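Local coordinates for glycoside hydrolase, family 11\:clostridium cellulosome enzyme, dockerin type i\:polysaccharide (Clostridium thermocellum, PDB 2C71), which probably catalyses metal-dependent removal of acetyl groups from xylan, as a family 4 acetyl xylan esterase involved in plant cell-wall degradation, at residues D25-Y30 with A34-V39. Sequence-based numbering, arbitrary orientation.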
loop_
_atom_site.group_PDB
_atom_site.type_symbol
_atom_site.label_atom_id
_atom_site.label_comp_id
_atom_site.label_asym_id
_atom_site.label_seq_id
_atom_site.Cartn_x
_atom_site.Cartn_y
_atom_site.Cartn_z
ATOM N N ASP A 25 1.328 9.119 -12.085
ATOM C CA ASP A 25 0.956 10.329 -12.851
ATOM C C ASP A 25 -0.207 11.048 -12.199
ATOM O O ASP A 25 -0.218 12.282 -12.182
ATOM C CB ASP A 25 0.658 9.991 -14.283
ATOM C CG ASP A 25 1.886 9.596 -15.104
ATOM O OD1 ASP A 25 3.019 9.796 -14.716
ATOM O OD2 ASP A 25 1.652 9.132 -16.274
ATOM N N LYS A 26 -1.239 10.332 -11.721
ATOM C CA LYS A 26 -2.353 10.966 -11.013
ATOM C C LYS A 26 -1.868 11.632 -9.733
ATOM O O LYS A 26 -2.287 12.736 -9.385
ATOM C CB LYS A 26 -3.445 9.957 -10.659
ATOM C CG LYS A 26 -4.157 9.311 -11.818
ATOM C CD LYS A 26 -4.922 10.276 -12.705
ATOM C CE LYS A 26 -5.561 9.550 -13.851
ATOM N NZ LYS A 26 -6.235 10.404 -14.778
ATOM N N LEU A 27 -1.015 10.944 -8.981
ATOM C CA LEU A 27 -0.517 11.504 -7.722
ATOM C C LEU A 27 0.303 12.752 -7.980
ATOM O O LEU A 27 0.243 13.731 -7.198
ATOM C CB LEU A 27 0.254 10.470 -6.932
ATOM C CG LEU A 27 -0.558 9.202 -6.593
ATOM C CD1 LEU A 27 0.395 8.171 -5.928
ATOM C CD2 LEU A 27 -1.749 9.483 -5.736
ATOM N N ASP A 28 1.046 12.807 -9.072
ATOM C CA ASP A 28 1.769 14.029 -9.444
ATOM C C ASP A 28 0.774 15.139 -9.778
ATOM O O ASP A 28 0.986 16.305 -9.395
ATOM C CB ASP A 28 2.687 13.793 -10.670
ATOM C CG ASP A 28 3.954 12.990 -10.403
ATOM O OD1 ASP A 28 4.384 12.895 -9.237
ATOM O OD2 ASP A 28 4.526 12.497 -11.426
ATOM N N LYS A 29 -0.264 14.831 -10.552
ATOM C CA LYS A 29 -1.247 15.830 -10.954
ATOM C C LYS A 29 -1.848 16.538 -9.767
ATOM O O LYS A 29 -2.061 17.753 -9.786
ATOM C CB LYS A 29 -2.343 15.162 -11.796
ATOM C CG LYS A 29 -3.469 16.016 -12.298
ATOM C CD LYS A 29 -4.570 15.003 -12.968
ATOM C CE LYS A 29 -5.731 15.670 -13.561
ATOM N NZ LYS A 29 -6.586 14.667 -14.238
ATOM N N TYR A 30 -2.135 15.780 -8.713
ATOM C CA TYR A 30 -2.782 16.312 -7.499
ATOM C C TYR A 30 -1.816 16.641 -6.368
ATOM O O TYR A 30 -2.229 17.094 -5.311
ATOM C CB TYR A 30 -3.859 15.323 -7.004
ATOM C CG TYR A 30 -4.948 15.149 -7.985
ATOM C CD1 TYR A 30 -5.792 16.199 -8.227
ATOM C CD2 TYR A 30 -5.171 13.945 -8.674
ATOM C CE1 TYR A 30 -6.798 16.086 -9.182
ATOM C CE2 TYR A 30 -6.184 13.825 -9.609
ATOM C CZ TYR A 30 -7.004 14.903 -9.869
ATOM O OH TYR A 30 -8.019 14.855 -10.805
ATOM N N ALA A 34 1.515 8.951 -1.280
ATOM C CA ALA A 34 0.857 7.653 -1.045
ATOM C C ALA A 34 1.909 6.641 -0.624
ATOM O O ALA A 34 3.098 6.936 -0.530
ATOM C CB ALA A 34 0.084 7.212 -2.265
ATOM N N THR A 35 1.446 5.414 -0.388
ATOM C CA THR A 35 2.294 4.297 0.006
ATOM C C THR A 35 2.048 3.124 -0.940
ATOM O O THR A 35 0.888 2.797 -1.208
ATOM C CB THR A 35 2.044 3.865 1.453
ATOM O OG1 THR A 35 2.137 5.017 2.316
ATOM C CG2 THR A 35 3.023 2.818 1.931
ATOM N N PHE A 36 3.108 2.517 -1.426
ATOM C CA PHE A 36 3.057 1.355 -2.341
ATOM C C PHE A 36 3.562 0.129 -1.602
ATOM O O PHE A 36 4.701 0.126 -1.133
ATOM C CB PHE A 36 3.895 1.621 -3.590
ATOM C CG PHE A 36 3.339 2.716 -4.444
ATOM C CD1 PHE A 36 3.601 4.062 -4.180
ATOM C CD2 PHE A 36 2.474 2.410 -5.499
ATOM C CE1 PHE A 36 3.000 5.036 -4.941
ATOM C CE2 PHE A 36 1.895 3.409 -6.260
ATOM C CZ PHE A 36 2.182 4.726 -5.964
ATOM N N MET A 37 2.729 -0.888 -1.509
ATOM C CA MET A 37 3.068 -2.175 -0.868
ATOM C C MET A 37 3.460 -3.108 -2.007
ATOM O O MET A 37 2.604 -3.566 -2.781
ATOM C CB MET A 37 1.891 -2.716 -0.040
ATOM C CG MET A 37 1.319 -1.722 0.936
ATOM S SD MET A 37 2.435 -0.983 2.145
ATOM C CE MET A 37 2.594 -2.380 3.275
ATOM N N VAL A 38 4.762 -3.305 -2.152
ATOM C CA VAL A 38 5.321 -3.943 -3.364
ATOM C C VAL A 38 5.642 -5.402 -3.141
ATOM O O VAL A 38 5.878 -5.895 -2.024
ATOM C CB VAL A 38 6.562 -3.181 -3.877
ATOM C CG1 VAL A 38 6.202 -1.738 -4.221
ATOM C CG2 VAL A 38 7.719 -3.257 -2.932
ATOM N N VAL A 39 5.631 -6.121 -4.242
ATOM C CA VAL A 39 5.848 -7.574 -4.290
ATOM C C VAL A 39 7.264 -7.815 -4.803
ATOM O O VAL A 39 7.662 -7.360 -5.890
ATOM C CB VAL A 39 4.776 -8.235 -5.183
ATOM C CG1 VAL A 39 5.050 -9.728 -5.355
ATOM C CG2 VAL A 39 3.410 -8.002 -4.571
#
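The far end of the Phe36 ring meets the CD1 methyl of Leu27, which approaches obliquely with CD1 3.9 Å from CZ of Phe36 and 4.2 Å from CE1 of the same ring. Elsewhere the Phe36 ring meets that of Phe11, the two planes inclined by about 25°, and its side chain also touches Thr20, Val23 and Leu24, one to two turns earlier on the helix that carries Leu27. The Tyr30 ring carries CG of Lys29 over the centre of one face, 4.3 Å above the plane, and its side chain touches Ile172 and Pro173 of helix 164-177. The same Leu27 CD1 methyl reaches CB of Ala34 at 3.8 Å, and thus packs against both Ala34, just before strand 35-38, and Phe36, two residues on and within it. Leu27 arrives there extended, CD1 being anti to CA (chi2 174°), while CG of Phe36 lies beside its own backbone N, anti to the carbonyl carbon (chi1 -66°), and the side chain comes from the opposite direction. All three residues are buried, and the contact is wholly apolar. It closes the beta-alpha-beta unit of strand 6-12, helix 17-30 and strand 35-38 in the NodB-homology fold, with Leu27 set against the entry to the second strand. Strand 35-38 runs parallel between strands 6-12 and 60-63, which lead to the magnesium ligands Asp13 and His64; the Phe36 side chain remains about 12 Å from the ion. Elsewhere on the helix, Asp25 and Asp28 both form salt bridges with Arg53, and Lys26 and Lys29 both pair with Asp169 of helix 164-177.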